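PDB 4FVA: 5'-tyrosyl-DNA phosphodiesterase from Caenorhabditis elegans, which belongs to the endonuclease/exonuclease/phosphatase family, with a DNase I-like fold of two beta sheets and a bound magnesium ion. Local coordinates for residues V54-L58 / K75-Y80; I70-N74 / T107-L111; K119-T125 / A158-G164; K192-T196 / K228-E232. All blocks are in the same frame, centred on the assembly; numbering follows the deposited sequence.

The four contacts lie in one DNase I-like domain built round two mixed beta sheets. Interactions 1 and 2 have alternating segments along the chain and touch directly, Tyr80 packing on residues 72-74, with centres about 13 Å apart. Interaction 2 brings strand 68-72 of one sheet against strand 107-115 of the other. That second strand pairs with 118-126, so interaction 3, about 11 Å from interaction 2 between centres, continues within the same sheet. Interaction 4 comes last along the chain, about 27 Å from interaction 1, centre to centre. Interaction 3 thus pairs strands within one sheet, interactions 2 and 4 join parts of the two sheets, and interaction 1 joins loops beside the magnesium-bearing end of strand 47-53.

Interaction 1 of 4, residues V54-L58 / K75-Y80; sequences VDRDL and KGCQYY
Lys75 runs up to Leu58 and Asp55 where two loops of the DNase I-like fold meet: residues 54-58, which follow strand 47-53 and form a type II beta turn from Asp55 to Leu58, and residues 75-80, which lead into strand 80-86. The ends of Lys75 and Leu58 come tip to tip, with Lys75 CE a tight 3.4 Å from Leu58 CD2. Lys75 NZ makes a long salt bridge of 3.9 Å to Asp55 OD1, and a water that bonds to Asp55 O takes a weak bond from the same ammonium. Gly76 follows with a positive phi of 95°, a conformation suited to glycine, and its N gives a weak hydrogen bond (3.3 Å) to Asp55 OD1. The carbonyl of Cys77 is linked by a second water to Asp55 N. Val54 CG1 packs 3.5 Å from Gln78 O, and the same methyl then rests on Tyr79 CB. The Tyr79 side chain leads away and touches Glu52, a magnesium ligand, and its hydroxyl bonds to Arg106. In Tyr80, CG sits between the backbone N and the carbonyl carbon (chi1 44°), which turns the ring beneath Lys75 CA and carries its hydroxyl to the carboxylate. Tyr80 OH donates to Asp55 OD1 over 2.6 Å, on the anti side and 27° out of the carboxylate plane.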
loop_
_atom_site.group_PDB
_atom_site.type_symbol
_atom_site.label_atom_id
_atom_site.label_comp_id
_atom_site.label_asym_id
_atom_site.label_seq_id
_atom_site.Cartn_x
_atom_site.Cartn_y
_atom_site.Cartn_z
ATOM N N VAL A 54 8.583 9.871 5.511
ATOM C CA VAL A 54 9.599 10.452 6.402
ATOM C C VAL A 54 9.097 11.727 7.074
ATOM O O VAL A 54 8.134 12.340 6.614
ATOM C CB VAL A 54 10.926 10.739 5.650
ATOM C CG1 VAL A 54 11.515 9.452 5.070
ATOM C CG2 VAL A 54 10.702 11.779 4.538
ATOM N N ASP A 55 9.730 12.116 8.178
ATOM C CA ASP A 55 9.305 13.313 8.909
ATOM C C ASP A 55 9.547 14.574 8.094
ATOM O O ASP A 55 8.749 15.511 8.114
ATOM C CB ASP A 55 10.032 13.412 10.249
ATOM C CG ASP A 55 9.618 12.327 11.222
ATOM O OD1 ASP A 55 8.475 11.823 11.133
ATOM O OD2 ASP A 55 10.462 11.943 12.054
ATOM N N ARG A 56 10.669 14.594 7.389
ATOM C CA ARG A 56 11.064 15.771 6.624
ATOM C C ARG A 56 10.114 16.069 5.471
ATOM O O ARG A 56 9.850 15.205 4.620
ATOM C CB ARG A 56 12.488 15.599 6.097
ATOM C CG ARG A 56 12.967 16.738 5.201
ATOM C CD ARG A 56 14.355 16.427 4.653
ATOM N NE ARG A 56 14.596 17.117 3.387
ATOM C CZ ARG A 56 15.338 16.618 2.404
ATOM N NH1 ARG A 56 15.917 15.432 2.549
ATOM N NH2 ARG A 56 15.496 17.299 1.277
ATOM N N ASP A 57 9.622 17.303 5.431
ATOM C CA ASP A 57 8.750 17.746 4.350
ATOM C C ASP A 57 7.448 16.945 4.315
ATOM O O ASP A 57 6.892 16.686 3.247
ATOM C CB ASP A 57 9.469 17.653 2.995
ATOM C CG ASP A 57 10.579 18.695 2.849
ATOM O OD1 ASP A 57 10.456 19.768 3.471
ATOM O OD2 ASP A 57 11.560 18.446 2.107
ATOM N N LEU A 58 6.960 16.571 5.493
ATOM C CA LEU A 58 5.740 15.782 5.590
ATOM C C LEU A 58 4.480 16.657 5.446
ATOM O O LEU A 58 3.379 16.153 5.178
ATOM C CB LEU A 58 5.740 15.022 6.917
ATOM C CG LEU A 58 4.583 14.067 7.191
ATOM C CD1 LEU A 58 4.585 12.903 6.200
ATOM C CD2 LEU A 58 4.712 13.548 8.608
ATOM N N LYS A 75 5.852 7.239 13.692
ATOM C CA LYS A 75 6.322 8.580 13.379
ATOM C C LYS A 75 7.553 8.920 14.216
ATOM O O LYS A 75 7.638 8.537 15.390
ATOM C CB LYS A 75 5.203 9.609 13.589
ATOM C CG LYS A 75 5.468 10.949 12.919
ATOM C CD LYS A 75 4.203 11.795 12.809
ATOM C CE LYS A 75 4.443 13.037 11.949
ATOM N NZ LYS A 75 5.533 13.903 12.501
ATOM N N GLY A 76 8.516 9.616 13.609
ATOM C CA GLY A 76 9.761 9.940 14.291
ATOM C C GLY A 76 10.896 8.953 14.023
ATOM O O GLY A 76 12.065 9.263 14.255
ATOM N N CYS A 77 10.555 7.754 13.558
ATOM C CA CYS A 77 11.562 6.792 13.102
ATOM C C CYS A 77 12.143 7.283 11.773
ATOM O O CYS A 77 11.593 8.211 11.166
ATOM C CB CYS A 77 10.918 5.410 12.956
ATOM S SG CYS A 77 11.965 4.049 12.339
ATOM N N GLN A 78 13.238 6.688 11.308
ATOM C CA GLN A 78 13.849 7.138 10.035
ATOM C C GLN A 78 12.825 7.173 8.884
ATOM O O GLN A 78 12.782 8.124 8.092
ATOM C CB GLN A 78 15.031 6.248 9.661
ATOM C CG GLN A 78 15.814 6.728 8.430
ATOM C CD GLN A 78 16.750 5.664 7.888
ATOM O OE1 GLN A 78 16.923 4.610 8.503
ATOM N NE2 GLN A 78 17.333 5.915 6.714
ATOM N N TYR A 79 12.040 6.104 8.761
ATOM C CA TYR A 79 10.916 6.073 7.820
ATOM C C TYR A 79 9.853 5.098 8.322
ATOM O O TYR A 79 10.127 4.265 9.188
ATOM C CB TYR A 79 11.388 5.744 6.396
ATOM C CG TYR A 79 12.087 4.414 6.265
ATOM C CD1 TYR A 79 13.362 4.226 6.781
ATOM C CD2 TYR A 79 11.481 3.357 5.598
ATOM C CE1 TYR A 79 14.014 3.002 6.649
ATOM C CE2 TYR A 79 12.114 2.135 5.467
ATOM C CZ TYR A 79 13.385 1.964 5.992
ATOM O OH TYR A 79 14.023 0.745 5.845
ATOM N N TYR A 80 8.627 5.223 7.825
ATOM C CA TYR A 80 7.519 4.480 8.415
ATOM C C TYR A 80 6.353 4.425 7.424
ATOM O O TYR A 80 6.489 4.870 6.274
ATOM C CB TYR A 80 7.103 5.127 9.750
ATOM C CG TYR A 80 7.010 6.650 9.689
ATOM C CD1 TYR A 80 5.824 7.285 9.328
ATOM C CD2 TYR A 80 8.114 7.446 9.984
ATOM C CE1 TYR A 80 5.743 8.681 9.248
ATOM C CE2 TYR A 80 8.040 8.835 9.922
ATOM C CZ TYR A 80 6.860 9.445 9.549
ATOM O OH TYR A 80 6.792 10.828 9.484
HETATM O O HOH W 1 11.698 10.729 9.425
HETATM O O HOH W 2 7.238 16.057 10.473
#

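Interaction 2 of 4, residues I70-N74 / T107-L111; sequences IYYSN and TLQIL
Gln109 and Leu111 reach across to Tyr71 and Ser73 between the two sheets of the beta sandwich. Strand 70-72 lies in one sheet and strand 107-111 in the other; their axes approach to 9.1 Å and run roughly antiparallel at 152°, so side chains rather than backbone ladders make the contact. Packing is tight at the Tyr71 end. There Leu111 CD1 sits over one face of the Tyr71 ring, 3.9 Å from its centroid and close to the ring normal, in a CH-pi contact. The second methyl, Leu111 CD2, meets Tyr71 CD2 at 3.8 Å, and the two side chains cross at about a right angle. His94 adds an edge-to-face contact with the same ring.

Next along, Gln109 is fully extended, its CG anti to the backbone N (chi1 -179°), and this stretches the amide as far as the opposite backbone. Gln109 NE2 donates to Tyr71 O over 2.9 Å, arriving from above the carbonyl plane, 66° out of it. The amide carbon Gln109 CD also packs on Ser73 CB, at 3.8 Å.

Toward Thr107 the contact is looser. The two hydroxyls stand apart and a water spans them, 2.6 Å from Ser73 OG and 2.7 Å from Thr107 OG1, to which it donates. Ser73 OG is held as well by Thr81 N.

Because Gln109 OE1 also bonds to Thr81 OG1 and Gln109 NE2 to His94, this buried amide has partners at both ends, which fixes its rotation and satisfies its polarity between the sheets.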
loop_
_atom_site.group_PDB
_atom_site.type_symbol
_atom_site.label_atom_id
_atom_site.label_comp_id
_atom_site.label_asym_id
_atom_site.label_seq_id
_atom_site.Cartn_x
_atom_site.Cartn_y
_atom_site.Cartn_z
ATOM N N ILE A 70 -5.557 10.194 9.634
ATOM C CA ILE A 70 -4.222 9.700 9.291
ATOM C C ILE A 70 -3.612 8.939 10.471
ATOM O O ILE A 70 -3.508 9.472 11.586
ATOM C CB ILE A 70 -3.269 10.852 8.914
ATOM C CG1 ILE A 70 -3.878 11.731 7.821
ATOM C CG2 ILE A 70 -1.893 10.314 8.495
ATOM C CD1 ILE A 70 -2.992 12.886 7.449
ATOM N N TYR A 71 -3.185 7.701 10.214
ATOM C CA TYR A 71 -2.528 6.878 11.222
ATOM C C TYR A 71 -1.129 6.516 10.745
ATOM O O TYR A 71 -0.973 5.885 9.703
ATOM C CB TYR A 71 -3.365 5.624 11.570
ATOM C CG TYR A 71 -4.697 6.008 12.180
ATOM C CD1 TYR A 71 -4.807 6.188 13.551
ATOM C CD2 TYR A 71 -5.806 6.257 11.392
ATOM C CE1 TYR A 71 -5.995 6.590 14.129
ATOM C CE2 TYR A 71 -7.006 6.653 11.955
ATOM C CZ TYR A 71 -7.078 6.817 13.336
ATOM O OH TYR A 71 -8.243 7.206 13.925
ATOM N N TYR A 72 -0.125 6.962 11.499
ATOM C CA TYR A 72 1.277 6.684 11.193
ATOM C C TYR A 72 1.751 5.480 11.986
ATOM O O TYR A 72 1.433 5.357 13.163
ATOM C CB TYR A 72 2.163 7.906 11.499
ATOM C CG TYR A 72 1.861 9.126 10.642
ATOM C CD1 TYR A 72 2.155 9.129 9.279
ATOM C CD2 TYR A 72 1.314 10.277 11.194
ATOM C CE1 TYR A 72 1.891 10.221 8.492
ATOM C CE2 TYR A 72 1.035 11.381 10.408
ATOM C CZ TYR A 72 1.332 11.345 9.058
ATOM O OH TYR A 72 1.068 12.439 8.262
ATOM N N SER A 73 2.526 4.606 11.355
ATOM C CA SER A 73 2.952 3.386 12.025
ATOM C C SER A 73 3.936 3.684 13.149
ATOM O O SER A 73 3.886 3.061 14.212
ATOM C CB SER A 73 3.611 2.417 11.040
ATOM O OG SER A 73 4.851 2.936 10.546
ATOM N N ASN A 74 4.820 4.650 12.923
ATOM C CA ASN A 74 5.979 4.821 13.798
ATOM C C ASN A 74 6.638 6.174 13.564
ATOM O O ASN A 74 7.838 6.246 13.280
ATOM C CB ASN A 74 6.992 3.704 13.496
ATOM C CG ASN A 74 8.019 3.518 14.597
ATOM O OD1 ASN A 74 7.839 3.994 15.718
ATOM N ND2 ASN A 74 9.112 2.829 14.276
ATOM N N THR A 107 7.200 -3.174 9.846
ATOM C CA THR A 107 6.072 -3.431 10.715
ATOM C C THR A 107 4.874 -3.906 9.908
ATOM O O THR A 107 4.782 -3.674 8.695
ATOM C CB THR A 107 5.642 -2.131 11.442
ATOM O OG1 THR A 107 5.353 -1.121 10.454
ATOM C CG2 THR A 107 6.761 -1.615 12.369
ATOM N N LEU A 108 3.934 -4.539 10.593
ATOM C CA LEU A 108 2.622 -4.779 10.003
ATOM C C LEU A 108 1.701 -3.821 10.719
ATOM O O LEU A 108 1.460 -3.957 11.924
ATOM C CB LEU A 108 2.181 -6.225 10.216
ATOM C CG LEU A 108 0.815 -6.624 9.659
ATOM C CD1 LEU A 108 0.759 -6.304 8.182
ATOM C CD2 LEU A 108 0.598 -8.121 9.881
ATOM N N GLN A 109 1.211 -2.834 9.978
ATOM C CA GLN A 109 0.341 -1.799 10.536
ATOM C C GLN A 109 -1.104 -2.201 10.295
ATOM O O GLN A 109 -1.519 -2.374 9.145
ATOM C CB GLN A 109 0.630 -0.440 9.883
ATOM C CG GLN A 109 -0.233 0.718 10.419
ATOM C CD GLN A 109 0.043 2.021 9.709
ATOM O OE1 GLN A 109 0.531 2.021 8.573
ATOM N NE2 GLN A 109 -0.274 3.146 10.363
ATOM N N ILE A 110 -1.876 -2.348 11.372
ATOM C CA ILE A 110 -3.244 -2.846 11.250
ATOM C C ILE A 110 -4.230 -1.826 11.768
ATOM O O ILE A 110 -4.138 -1.402 12.926
ATOM C CB ILE A 110 -3.438 -4.183 12.012
ATOM C CG1 ILE A 110 -2.491 -5.246 11.455
ATOM C CG2 ILE A 110 -4.860 -4.707 11.855
ATOM C CD1 ILE A 110 -2.477 -6.554 12.279
ATOM N N LEU A 111 -5.146 -1.392 10.906
ATOM C CA LEU A 111 -6.217 -0.514 11.358
ATOM C C LEU A 111 -7.520 -1.272 11.174
ATOM O O LEU A 111 -7.861 -1.697 10.064
ATOM C CB LEU A 111 -6.245 0.801 10.570
ATOM C CG LEU A 111 -7.088 1.956 11.135
ATOM C CD1 LEU A 111 -6.409 2.561 12.380
ATOM C CD2 LEU A 111 -7.351 3.047 10.090
HETATM O O HOH W 3 6.733 1.149 10.139
#

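Interaction 3 of 4, residues K119-T125 / A158-G164; sequences KVFLLNT and ALVFFGG
The phenyl rings of Phe121, Phe161 and Phe162 meet residues of the adjoining strand at edges or obliquely. Ala158 CB and Leu159 O lie at the edge of the Phe121 ring, while Leu122 CD2 and Val120 CG1 lie at that of Phe161. Leu122 and Phe161 run side by side, with Leu122 CD2 3.8 Å from Phe161 CD2; Phe254 meets the Phe161 ring with the planes at about 50°. At Phe162, Leu123 CB sits in the ring plane at the edge, and Thr125 CG2 comes in obliquely, 3.8 Å from Phe162 CE1.

Strands 119-125 and 159-163 are parallel neighbours in a beta-alpha-beta crossover. The connecting helix 134-154 covers the face that bears Phe121, Val160 and Phe162, touching them through Ile151, Cys144 and Val148. Six backbone hydrogen bonds form the ladder, from Leu159 N to Lys119 O through to Thr125 N to Gly163 O; the link from Phe161 N to Phe121 O is 2.9 Å long and nearly straight at 176°. On the other face, the Asn124 amide bonds to Gln51 and to Leu50 O in the second sheet. Where the chain turns a corner, Gly164 CA lies against Thr125 O at 3.5 Å.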
loop_
_atom_site.group_PDB
_atom_site.type_symbol
_atom_site.label_atom_id
_atom_site.label_comp_id
_atom_site.label_asym_id
_atom_site.label_seq_id
_atom_site.Cartn_x
_atom_site.Cartn_y
_atom_site.Cartn_z
ATOM N N LYS A 119 -17.546 -4.330 8.672
ATOM C CA LYS A 119 -16.292 -4.474 9.397
ATOM C C LYS A 119 -15.157 -4.474 8.388
ATOM O O LYS A 119 -15.245 -5.148 7.358
ATOM C CB LYS A 119 -16.291 -5.773 10.199
ATOM C CG LYS A 119 -15.149 -5.898 11.177
ATOM C CD LYS A 119 -15.403 -5.045 12.426
ATOM C CE LYS A 119 -14.336 -5.260 13.490
ATOM N NZ LYS A 119 -14.645 -4.506 14.735
ATOM N N VAL A 120 -14.103 -3.705 8.664
ATOM C CA VAL A 120 -12.976 -3.602 7.738
ATOM C C VAL A 120 -11.657 -3.715 8.478
ATOM O O VAL A 120 -11.456 -3.024 9.474
ATOM C CB VAL A 120 -12.981 -2.261 6.977
ATOM C CG1 VAL A 120 -11.829 -2.223 5.993
ATOM C CG2 VAL A 120 -14.303 -2.056 6.262
ATOM N N PHE A 121 -10.779 -4.597 8.007
ATOM C CA PHE A 121 -9.404 -4.684 8.508
ATOM C C PHE A 121 -8.444 -4.211 7.424
ATOM O O PHE A 121 -8.526 -4.654 6.274
ATOM C CB PHE A 121 -9.050 -6.115 8.946
ATOM C CG PHE A 121 -9.757 -6.561 10.204
ATOM C CD1 PHE A 121 -11.067 -7.025 10.156
ATOM C CD2 PHE A 121 -9.086 -6.546 11.432
ATOM C CE1 PHE A 121 -11.723 -7.444 11.328
ATOM C CE2 PHE A 121 -9.715 -6.967 12.598
ATOM C CZ PHE A 121 -11.043 -7.416 12.547
ATOM N N LEU A 122 -7.544 -3.306 7.797
ATOM C CA LEU A 122 -6.563 -2.755 6.873
ATOM C C LEU A 122 -5.193 -3.144 7.386
ATOM O O LEU A 122 -4.840 -2.798 8.516
ATOM C CB LEU A 122 -6.678 -1.226 6.810
ATOM C CG LEU A 122 -8.062 -0.679 6.430
ATOM C CD1 LEU A 122 -8.091 0.853 6.378
ATOM C CD2 LEU A 122 -8.481 -1.288 5.101
ATOM N N LEU A 123 -4.428 -3.856 6.564
ATOM C CA LEU A 123 -3.079 -4.280 6.926
ATOM C C LEU A 123 -2.067 -3.773 5.898
ATOM O O LEU A 123 -2.081 -4.190 4.740
ATOM C CB LEU A 123 -3.009 -5.804 7.034
ATOM C CG LEU A 123 -3.915 -6.470 8.082
ATOM C CD1 LEU A 123 -5.341 -6.664 7.565
ATOM C CD2 LEU A 123 -3.311 -7.793 8.532
ATOM N N ASN A 124 -1.202 -2.865 6.343
ATOM C CA ASN A 124 -0.242 -2.181 5.490
ATOM C C ASN A 124 1.174 -2.514 5.940
ATOM O O ASN A 124 1.497 -2.414 7.140
ATOM C CB ASN A 124 -0.493 -0.662 5.571
ATOM C CG ASN A 124 0.429 0.150 4.674
ATOM O OD1 ASN A 124 0.977 -0.360 3.698
ATOM N ND2 ASN A 124 0.608 1.438 5.009
ATOM N N THR A 125 2.024 -2.894 4.989
ATOM C CA THR A 125 3.388 -3.253 5.331
ATOM C C THR A 125 4.363 -2.850 4.250
ATOM O O THR A 125 3.982 -2.578 3.120
ATOM C CB THR A 125 3.550 -4.767 5.627
ATOM O OG1 THR A 125 4.831 -5.004 6.229
ATOM C CG2 THR A 125 3.439 -5.579 4.326
ATOM N N ALA A 158 -16.302 -9.996 7.187
ATOM C CA ALA A 158 -15.529 -8.747 7.145
ATOM C C ALA A 158 -14.801 -8.536 5.821
ATOM O O ALA A 158 -14.468 -9.495 5.115
ATOM C CB ALA A 158 -14.529 -8.674 8.297
ATOM N N LEU A 159 -14.544 -7.274 5.496
ATOM C CA LEU A 159 -13.642 -6.949 4.388
ATOM C C LEU A 159 -12.234 -6.858 4.953
ATOM O O LEU A 159 -12.002 -6.158 5.945
ATOM C CB LEU A 159 -14.003 -5.598 3.777
ATOM C CG LEU A 159 -14.821 -5.555 2.493
ATOM C CD1 LEU A 159 -14.966 -4.112 2.006
ATOM C CD2 LEU A 159 -14.158 -6.417 1.441
ATOM N N VAL A 160 -11.302 -7.596 4.358
ATOM C CA VAL A 160 -9.912 -7.534 4.787
ATOM C C VAL A 160 -9.032 -7.120 3.598
ATOM O O VAL A 160 -9.055 -7.768 2.536
ATOM C CB VAL A 160 -9.435 -8.896 5.357
ATOM C CG1 VAL A 160 -7.996 -8.805 5.813
ATOM C CG2 VAL A 160 -10.326 -9.343 6.518
ATOM N N PHE A 161 -8.263 -6.045 3.771
ATOM C CA PHE A 161 -7.300 -5.615 2.748
ATOM C C PHE A 161 -5.877 -5.720 3.283
ATOM O O PHE A 161 -5.524 -5.090 4.292
ATOM C CB PHE A 161 -7.576 -4.171 2.285
ATOM C CG PHE A 161 -8.917 -4.002 1.615
ATOM C CD1 PHE A 161 -9.161 -4.577 0.381
ATOM C CD2 PHE A 161 -9.940 -3.287 2.240
ATOM C CE1 PHE A 161 -10.400 -4.444 -0.238
ATOM C CE2 PHE A 161 -11.190 -3.141 1.629
ATOM C CZ PHE A 161 -11.416 -3.724 0.381
ATOM N N PHE A 162 -5.057 -6.505 2.600
ATOM C CA PHE A 162 -3.646 -6.606 2.967
ATOM C C PHE A 162 -2.724 -6.285 1.800
ATOM O O PHE A 162 -2.907 -6.817 0.702
ATOM C CB PHE A 162 -3.310 -7.997 3.482
ATOM C CG PHE A 162 -1.842 -8.270 3.494
ATOM C CD1 PHE A 162 -1.013 -7.650 4.424
ATOM C CD2 PHE A 162 -1.280 -9.095 2.540
ATOM C CE1 PHE A 162 0.362 -7.883 4.416
ATOM C CE2 PHE A 162 0.091 -9.338 2.527
ATOM C CZ PHE A 162 0.911 -8.724 3.466
ATOM N N GLY A 163 -1.730 -5.423 2.035
ATOM C CA GLY A 163 -0.749 -5.129 1.007
ATOM C C GLY A 163 0.234 -4.027 1.372
ATOM O O GLY A 163 0.506 -3.766 2.554
ATOM N N GLY A 164 0.759 -3.379 0.339
ATOM C CA GLY A 164 1.765 -2.353 0.484
ATOM C C GLY A 164 2.891 -2.643 -0.477
ATOM O O GLY A 164 2.695 -3.254 -1.540
#

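Interaction 4 of 4, residues K192-T196 / K228-E232; sequences KTKFT and KFTLE
Lys192 O marks one end of the contact, 4.0 Å from the Leu231 methyl CD1. Thr193 carries most of it. Its CA lies 3.6 Å from Leu231 CD1, while its CB approaches Phe229 CD1 at 3.9 Å as the two side chains run alongside each other, pointing opposite ways. The Thr193 methyl CG2 rests on Phe229 O at 3.8 Å. With OG1 between the backbone N and the carbonyl carbon (chi1 57°), the hydroxyl faces a water that lies 2.9 Å from Thr193 OG1 and donates to Phe229 O over 2.8 Å. Asp190 O also bonds to this hydroxyl, and Trp184, which bonds to it weakly, meets the Phe229 ring edge-to-face.

Farther on, the Phe195 side chain points away, but its carbonyl turns in, so that Phe195 O is 3.5 Å from Leu231 CD1. Leu231 thus pushes one methyl into the curve of the loop, while CD2 lies near Thr193 O and, a little farther off, Thr196 CG2. Thr196 bonds to Asp216 through its hydroxyl and to Met213 and Trp248 through its backbone. The loop packs on residues 229-231 of strand 226-232, an edge strand of the six-stranded sheet, then enters strand 197-198 of the other sheet, joining the two layers of the DNase I-like beta sandwich.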
loop_
_atom_site.group_PDB
_atom_site.type_symbol
_atom_site.label_atom_id
_atom_site.label_comp_id
_atom_site.label_asym_id
_atom_site.label_seq_id
_atom_site.Cartn_x
_atom_site.Cartn_y
_atom_site.Cartn_z
ATOM N N LYS A 192 -0.697 -3.977 -18.877
ATOM C CA LYS A 192 -0.551 -2.517 -18.827
ATOM C C LYS A 192 -0.495 -1.986 -17.395
ATOM O O LYS A 192 -0.045 -0.859 -17.160
ATOM C CB LYS A 192 -1.683 -1.803 -19.577
ATOM C CG LYS A 192 -1.484 -1.618 -21.084
ATOM C CD LYS A 192 -2.585 -0.710 -21.656
ATOM C CE LYS A 192 -2.199 -0.128 -23.003
ATOM N NZ LYS A 192 -1.966 -1.194 -24.004
ATOM N N THR A 193 -0.947 -2.793 -16.443
ATOM C CA THR A 193 -0.975 -2.370 -15.045
ATOM C C THR A 193 -0.139 -3.278 -14.166
ATOM O O THR A 193 -0.334 -3.315 -12.957
ATOM C CB THR A 193 -2.394 -2.374 -14.482
ATOM O OG1 THR A 193 -2.954 -3.689 -14.630
ATOM C CG2 THR A 193 -3.268 -1.355 -15.207
ATOM N N LYS A 194 0.774 -4.033 -14.765
ATOM C CA LYS A 194 1.472 -5.075 -14.010
ATOM C C LYS A 194 2.613 -4.575 -13.123
ATOM O O LYS A 194 2.633 -4.833 -11.924
ATOM C CB LYS A 194 1.988 -6.158 -14.954
ATOM C CG LYS A 194 2.679 -7.315 -14.256
ATOM C CD LYS A 194 2.948 -8.439 -15.250
ATOM C CE LYS A 194 3.531 -9.672 -14.576
ATOM N NZ LYS A 194 3.768 -10.756 -15.567
ATOM N N PHE A 195 3.576 -3.879 -13.710
ATOM C CA PHE A 195 4.776 -3.523 -12.968
ATOM C C PHE A 195 4.612 -2.215 -12.204
ATOM O O PHE A 195 4.148 -1.211 -12.755
ATOM C CB PHE A 195 5.980 -3.489 -13.902
ATOM C CG PHE A 195 6.205 -4.791 -14.616
ATOM C CD1 PHE A 195 6.800 -5.860 -13.959
ATOM C CD2 PHE A 195 5.785 -4.960 -15.932
ATOM C CE1 PHE A 195 6.999 -7.067 -14.605
ATOM C CE2 PHE A 195 5.977 -6.168 -16.584
ATOM C CZ PHE A 195 6.585 -7.225 -15.916
ATOM N N THR A 196 4.976 -2.232 -10.929
ATOM C CA THR A 196 4.758 -1.071 -10.081
ATOM C C THR A 196 6.086 -0.394 -9.795
ATOM O O THR A 196 6.128 0.733 -9.310
ATOM C CB THR A 196 4.065 -1.464 -8.757
ATOM O OG1 THR A 196 4.943 -2.291 -7.986
ATOM C CG2 THR A 196 2.758 -2.215 -9.037
ATOM N N LYS A 228 -11.558 -3.446 -9.846
ATOM C CA LYS A 228 -10.876 -2.755 -10.928
ATOM C C LYS A 228 -9.505 -2.268 -10.418
ATOM O O LYS A 228 -9.377 -1.896 -9.254
ATOM C CB LYS A 228 -11.736 -1.585 -11.411
ATOM C CG LYS A 228 -12.871 -2.035 -12.333
ATOM C CD LYS A 228 -13.919 -0.957 -12.547
ATOM C CE LYS A 228 -14.653 -1.170 -13.869
ATOM N NZ LYS A 228 -15.847 -0.285 -13.990
ATOM N N PHE A 229 -8.503 -2.232 -11.296
ATOM C CA PHE A 229 -7.117 -1.988 -10.884
ATOM C C PHE A 229 -6.411 -1.077 -11.886
ATOM O O PHE A 229 -6.412 -1.354 -13.088
ATOM C CB PHE A 229 -6.365 -3.324 -10.755
ATOM C CG PHE A 229 -4.983 -3.207 -10.117
ATOM C CD1 PHE A 229 -3.894 -2.751 -10.849
ATOM C CD2 PHE A 229 -4.791 -3.573 -8.792
ATOM C CE1 PHE A 229 -2.624 -2.654 -10.263
ATOM C CE2 PHE A 229 -3.552 -3.486 -8.196
ATOM C CZ PHE A 229 -2.458 -3.018 -8.925
ATOM N N THR A 230 -5.856 0.035 -11.399
ATOM C CA THR A 230 -5.086 0.954 -12.256
ATOM C C THR A 230 -3.775 1.359 -11.592
ATOM O O THR A 230 -3.579 1.133 -10.396
ATOM C CB THR A 230 -5.857 2.248 -12.577
ATOM O OG1 THR A 230 -6.016 3.013 -11.372
ATOM C CG2 THR A 230 -7.234 1.938 -13.169
ATOM N N LEU A 231 -2.879 1.964 -12.365
ATOM C CA LEU A 231 -1.648 2.506 -11.802
ATOM C C LEU A 231 -1.771 4.014 -11.783
ATOM O O LEU A 231 -2.416 4.580 -12.661
ATOM C CB LEU A 231 -0.433 2.086 -12.637
ATOM C CG LEU A 231 -0.202 0.577 -12.631
ATOM C CD1 LEU A 231 1.018 0.179 -13.460
ATOM C CD2 LEU A 231 -0.065 0.107 -11.188
ATOM N N GLU A 232 -1.141 4.667 -10.808
ATOM C CA GLU A 232 -1.232 6.118 -10.707
ATOM C C GLU A 232 0.131 6.718 -10.387
ATOM O O GLU A 232 1.075 5.990 -10.062
ATOM C CB GLU A 232 -2.254 6.512 -9.639
ATOM C CG GLU A 232 -3.618 5.849 -9.799
ATOM C CD GLU A 232 -4.417 6.446 -10.953
ATOM O OE1 GLU A 232 -4.052 7.538 -11.442
ATOM O OE2 GLU A 232 -5.423 5.833 -11.358
HETATM O O HOH W 4 -5.864 -3.756 -14.394
#